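Local atomic coordinates of probable polyketide synthase 1 (Dictyostelium discoideum, PDB entry 2H84), a protein that probably acts as a hybrid type I/type III polyketide synthase, its C-terminal type III domain, the part described here, yielding acylpyrones in vitro. Residues Q101-A106 / S210-I215; L17-S22 / S336-M341. All coordinates share one frame; numbering follows the deposited sequence.

Interaction 1: residues Q101-A106 / S210-I215; sequences QACLRA and SAAYII
Helix segment 101-106 lies over strand segment 210-215 with both segments running in broadly the same direction, their axes crossing at -32° and approaching to 6.7 Å, and Cys103 is the helix residue whose CA sits nearest that of Ala212. Alanines make so close an approach possible. The CB of Ala212 is directed at the helix and enters between two alanines one turn apart: it lies 4.0 Å from Ala102 CB and 3.7 Å from Ala106 CB. The same methyl also rests on the helix backbone, next to Cys103 N, while Cys103 SG flanks it. At one end of the contact Ser210 holds OG anti to its backbone N (chi1 -177°), and this oxygen meets Ala102 CB at 3.5 Å. At the other end the CG1 branch of Ile214 reaches the carbonyl oxygen of Ala106, although the side chain of Ile214 does not set out in the direction of the helix. No hydrogen bond joins the two segments; the strand is held instead by backbone bonds to its sheet neighbours, such as that between Ala211 and Cys183. Tyr213 turns away from the helix, and its OH bonds to Ser163 OG. Small residues on both surfaces thus let a helix settle closely on one face of a central mixed sheet, as in the layered alpha-beta architecture of the thiolase fold.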
loop_
_atom_site.group_PDB
_atom_site.type_symbol
_atom_site.label_atom_id
_atom_site.label_comp_id
_atom_site.label_asym_id
_atom_site.label_seq_id
_atom_site.Cartn_x
_atom_site.Cartn_y
_atom_site.Cartn_z
ATOM N N GLN A 101 14.602 -7.933 -11.437
ATOM C CA GLN A 101 15.704 -7.406 -12.209
ATOM C C GLN A 101 16.264 -6.149 -11.544
ATOM O O GLN A 101 17.459 -6.021 -11.305
ATOM C CB GLN A 101 15.234 -7.121 -13.640
ATOM C CG GLN A 101 16.423 -7.034 -14.578
ATOM C CD GLN A 101 16.017 -6.996 -15.997
ATOM O OE1 GLN A 101 16.230 -5.997 -16.742
ATOM N NE2 GLN A 101 15.455 -8.092 -16.408
ATOM N N ALA A 102 15.377 -5.224 -11.222
ATOM C CA ALA A 102 15.782 -3.983 -10.584
ATOM C C ALA A 102 16.438 -4.286 -9.238
ATOM O O ALA A 102 17.577 -3.880 -8.983
ATOM C CB ALA A 102 14.567 -3.058 -10.406
ATOM N N CYS A 103 15.719 -5.016 -8.386
ATOM C CA CYS A 103 16.214 -5.390 -7.057
ATOM C C CYS A 103 17.591 -6.033 -7.122
ATOM O O CYS A 103 18.484 -5.693 -6.354
ATOM C CB CYS A 103 15.257 -6.367 -6.384
ATOM S SG CYS A 103 13.814 -5.613 -5.704
ATOM N N LEU A 104 17.748 -6.972 -8.045
ATOM C CA LEU A 104 19.009 -7.659 -8.222
ATOM C C LEU A 104 20.086 -6.607 -8.469
ATOM O O LEU A 104 21.072 -6.532 -7.744
ATOM C CB LEU A 104 18.889 -8.623 -9.404
ATOM C CG LEU A 104 19.231 -10.091 -9.160
ATOM C CD1 LEU A 104 18.958 -10.474 -7.713
ATOM C CD2 LEU A 104 18.434 -10.956 -10.123
ATOM N N ARG A 105 19.874 -5.770 -9.475
ATOM C CA ARG A 105 20.825 -4.722 -9.816
ATOM C C ARG A 105 21.083 -3.729 -8.700
ATOM O O ARG A 105 22.205 -3.245 -8.542
ATOM C CB ARG A 105 20.340 -3.970 -11.043
ATOM C CG ARG A 105 20.517 -4.750 -12.315
ATOM C CD ARG A 105 19.566 -4.268 -13.361
ATOM N NE ARG A 105 20.124 -4.476 -14.684
ATOM C CZ ARG A 105 19.387 -4.683 -15.766
ATOM N NH1 ARG A 105 18.068 -4.719 -15.669
ATOM N NH2 ARG A 105 19.961 -4.828 -16.950
ATOM N N ALA A 106 20.039 -3.413 -7.939
ATOM C CA ALA A 106 20.153 -2.472 -6.830
ATOM C C ALA A 106 20.918 -3.127 -5.694
ATOM O O ALA A 106 21.547 -2.450 -4.890
ATOM C CB ALA A 106 18.777 -2.045 -6.352
ATOM N N SER A 210 10.891 -0.232 -13.737
ATOM C CA SER A 210 11.061 -0.643 -12.355
ATOM C C SER A 210 12.390 -0.121 -11.859
ATOM O O SER A 210 13.399 -0.217 -12.553
ATOM C CB SER A 210 11.058 -2.170 -12.258
ATOM O OG SER A 210 11.147 -2.610 -10.910
ATOM N N ALA A 211 12.386 0.423 -10.648
ATOM C CA ALA A 211 13.595 0.964 -10.038
ATOM C C ALA A 211 13.658 0.545 -8.581
ATOM O O ALA A 211 12.654 0.602 -7.874
ATOM C CB ALA A 211 13.586 2.476 -10.136
ATOM N N ALA A 212 14.829 0.112 -8.130
ATOM C CA ALA A 212 14.980 -0.291 -6.736
ATOM C C ALA A 212 16.195 0.378 -6.100
ATOM O O ALA A 212 17.133 0.777 -6.796
ATOM C CB ALA A 212 15.102 -1.807 -6.639
ATOM N N TYR A 213 16.172 0.519 -4.778
ATOM C CA TYR A 213 17.295 1.118 -4.074
ATOM C C TYR A 213 17.421 0.582 -2.640
ATOM O O TYR A 213 16.443 0.132 -2.051
ATOM C CB TYR A 213 17.159 2.652 -4.089
ATOM C CG TYR A 213 15.924 3.181 -3.403
ATOM C CD1 TYR A 213 15.930 3.463 -2.037
ATOM C CD2 TYR A 213 14.737 3.374 -4.112
ATOM C CE1 TYR A 213 14.782 3.922 -1.386
ATOM C CE2 TYR A 213 13.586 3.832 -3.471
ATOM C CZ TYR A 213 13.616 4.102 -2.107
ATOM O OH TYR A 213 12.482 4.544 -1.467
ATOM N N ILE A 214 18.641 0.582 -2.110
ATOM C CA ILE A 214 18.888 0.139 -0.745
ATOM C C ILE A 214 19.079 1.405 0.092
ATOM O O ILE A 214 19.714 2.361 -0.353
ATOM C CB ILE A 214 20.168 -0.687 -0.647
ATOM C CG1 ILE A 214 20.156 -1.807 -1.691
ATOM C CG2 ILE A 214 20.306 -1.237 0.757
ATOM C CD1 ILE A 214 19.089 -2.855 -1.479
ATOM N N ILE A 215 18.545 1.418 1.303
ATOM C CA ILE A 215 18.662 2.600 2.152
ATOM C C ILE A 215 18.875 2.223 3.618
ATOM O O ILE A 215 18.318 1.240 4.094
ATOM C CB ILE A 215 17.394 3.461 2.020
ATOM C CG1 ILE A 215 17.477 4.675 2.929
ATOM C CG2 ILE A 215 16.168 2.635 2.365
ATOM C CD1 ILE A 215 16.277 5.567 2.808
#

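Interaction 2: residues L17-S22 / S336-M341; sequences LGIGIS and SVIFVM
Ile21 and Phe339 meet at the heart of this contact, where helix 335-345 covers the central sheet of the thiolase fold on strand 15-22. The two side chains cross at about a right angle. Ile21 CG2 stands over the centre of the Phe339 ring in a CH-pi contact, 3.6 Å from the centroid and 6° off the ring normal. Its CG1 lies between the backbone N and the carbonyl carbon (chi1 58°), which puts CG2 anti to that carbonyl carbon; CD1 lies above the same face but beyond the rim, 3.7 Å from Phe339 CE2. An alanine at Phe339 would probably leave the CG2 and CD1 methyls of Ile21 without the ring they rest on and open a gap between strand and helix. Two residues back along the strand, Ile19 CG2 meets Ile338 CG2 at 3.8 Å, and Ile19 CD1 comes within 4.3 Å of Met341 CB. Farther out, Tyr329 packs edge-to-face with Phe339 and also touches Ile21, while Val325 on the same helix 320-329 adds to the packing round the ring. Ile338 also rests on Tyr213 of the adjoining strand. Side chains grip the backbone of Ile19: its N donates to Asp109 OD1, and its O accepts from Arg345 NH2. Leu17 and Gly18 together face Ile214 as a classic beta bulge. At the rim of the ring, Ser22 O lies in the plane of Phe339, 4.0 Å from CZ.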
loop_
_atom_site.group_PDB
_atom_site.type_symbol
_atom_site.label_atom_id
_atom_site.label_comp_id
_atom_site.label_asym_id
_atom_site.label_seq_id
_atom_site.Cartn_x
_atom_site.Cartn_y
_atom_site.Cartn_z
ATOM N N LEU A 17 22.057 3.784 -0.323
ATOM C CA LEU A 17 23.282 3.009 -0.521
ATOM C C LEU A 17 23.446 2.269 -1.857
ATOM O O LEU A 17 24.485 1.649 -2.108
ATOM C CB LEU A 17 23.427 2.021 0.638
ATOM C CG LEU A 17 23.330 2.647 2.031
ATOM C CD1 LEU A 17 23.310 1.559 3.080
ATOM C CD2 LEU A 17 24.494 3.585 2.253
ATOM N N GLY A 18 22.431 2.336 -2.708
ATOM C CA GLY A 18 22.522 1.676 -3.997
ATOM C C GLY A 18 21.248 1.826 -4.800
ATOM O O GLY A 18 20.166 1.918 -4.227
ATOM N N ILE A 19 21.368 1.857 -6.124
ATOM C CA ILE A 19 20.203 1.994 -6.992
ATOM C C ILE A 19 20.323 1.107 -8.223
ATOM O O ILE A 19 21.416 0.863 -8.732
ATOM C CB ILE A 19 20.040 3.421 -7.502
ATOM C CG1 ILE A 19 20.164 4.414 -6.348
ATOM C CG2 ILE A 19 18.696 3.561 -8.194
ATOM C CD1 ILE A 19 20.313 5.849 -6.815
ATOM N N GLY A 20 19.190 0.633 -8.713
ATOM C CA GLY A 20 19.210 -0.204 -9.892
ATOM C C GLY A 20 17.908 -0.025 -10.630
ATOM O O GLY A 20 16.855 0.143 -10.011
ATOM N N ILE A 21 17.972 -0.047 -11.952
ATOM C CA ILE A 21 16.770 0.101 -12.748
ATOM C C ILE A 21 16.572 -1.123 -13.621
ATOM O O ILE A 21 17.437 -1.986 -13.713
ATOM C CB ILE A 21 16.838 1.333 -13.658
ATOM C CG1 ILE A 21 18.058 1.240 -14.570
ATOM C CG2 ILE A 21 16.918 2.591 -12.824
ATOM C CD1 ILE A 21 17.997 2.173 -15.753
ATOM N N SER A 22 15.420 -1.182 -14.272
ATOM C CA SER A 22 15.089 -2.292 -15.153
ATOM C C SER A 22 13.903 -1.888 -16.013
ATOM O O SER A 22 12.918 -1.369 -15.505
ATOM C CB SER A 22 14.741 -3.527 -14.324
ATOM O OG SER A 22 14.283 -4.572 -15.156
ATOM N N SER A 336 9.953 6.731 -12.172
ATOM C CA SER A 336 10.592 7.862 -12.853
ATOM C C SER A 336 11.554 8.694 -11.991
ATOM O O SER A 336 12.593 9.152 -12.478
ATOM C CB SER A 336 9.503 8.765 -13.425
ATOM O OG SER A 336 8.561 8.009 -14.156
ATOM N N VAL A 337 11.188 8.898 -10.730
ATOM C CA VAL A 337 11.997 9.660 -9.779
ATOM C C VAL A 337 13.318 8.965 -9.545
ATOM O O VAL A 337 14.376 9.517 -9.760
ATOM C CB VAL A 337 11.311 9.730 -8.412
ATOM C CG1 VAL A 337 11.651 11.038 -7.743
ATOM C CG2 VAL A 337 9.791 9.463 -8.543
ATOM N N ILE A 338 13.210 7.728 -9.075
ATOM C CA ILE A 338 14.369 6.888 -8.804
ATOM C C ILE A 338 15.257 6.788 -10.044
ATOM O O ILE A 338 16.474 6.882 -9.936
ATOM C CB ILE A 338 13.926 5.500 -8.354
ATOM C CG1 ILE A 338 12.893 5.638 -7.226
ATOM C CG2 ILE A 338 15.114 4.674 -7.919
ATOM C CD1 ILE A 338 13.382 6.375 -6.003
ATOM N N PHE A 339 14.661 6.593 -11.219
ATOM C CA PHE A 339 15.438 6.503 -12.457
ATOM C C PHE A 339 16.350 7.721 -12.595
ATOM O O PHE A 339 17.533 7.592 -12.941
ATOM C CB PHE A 339 14.518 6.436 -13.675
ATOM C CG PHE A 339 14.285 5.050 -14.197
ATOM C CD1 PHE A 339 13.547 4.123 -13.459
ATOM C CD2 PHE A 339 14.782 4.674 -15.446
ATOM C CE1 PHE A 339 13.296 2.839 -13.964
ATOM C CE2 PHE A 339 14.538 3.392 -15.962
ATOM C CZ PHE A 339 13.795 2.472 -15.217
ATOM N N VAL A 340 15.790 8.900 -12.327
ATOM C CA VAL A 340 16.545 10.144 -12.401
ATOM C C VAL A 340 17.680 10.139 -11.375
ATOM O O VAL A 340 18.815 10.470 -11.707
ATOM C CB VAL A 340 15.649 11.371 -12.150
ATOM C CG1 VAL A 340 16.502 12.623 -12.068
ATOM C CG2 VAL A 340 14.629 11.508 -13.267
ATOM N N MET A 341 17.378 9.768 -10.133
ATOM C CA MET A 341 18.410 9.712 -9.101
ATOM C C MET A 341 19.569 8.814 -9.540
ATOM O O MET A 341 20.732 9.154 -9.331
ATOM C CB MET A 341 17.827 9.202 -7.780
ATOM C CG MET A 341 16.930 10.208 -7.093
ATOM S SD MET A 341 16.130 9.547 -5.639
ATOM C CE MET A 341 17.240 9.949 -4.405
#

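In the fold
Interactions 1 and 2 illustrate how a sheet can be clad on both faces: their centres are 7 Å apart, and strands 209-216 and 15-22 are antiparallel neighbours, joined by probable hydrogen bonds from Ala212 N to Gly20 O at 2.8 Å and from Leu17 N to Ile214 O at 2.7 Å. Ala212 turns its methyl to helix 84-110, whereas Ala211 touches Ile338 and Phe339 of helix 335-345. Along the chain, interaction 1, within the N-terminal family region, is nested in the loop closed by interaction 2, which joins that region to the C-terminal one. The Ile338 side chain is about 11 Å from that of Cys157, the predicted active-site residue; interaction 1 lies away from that site.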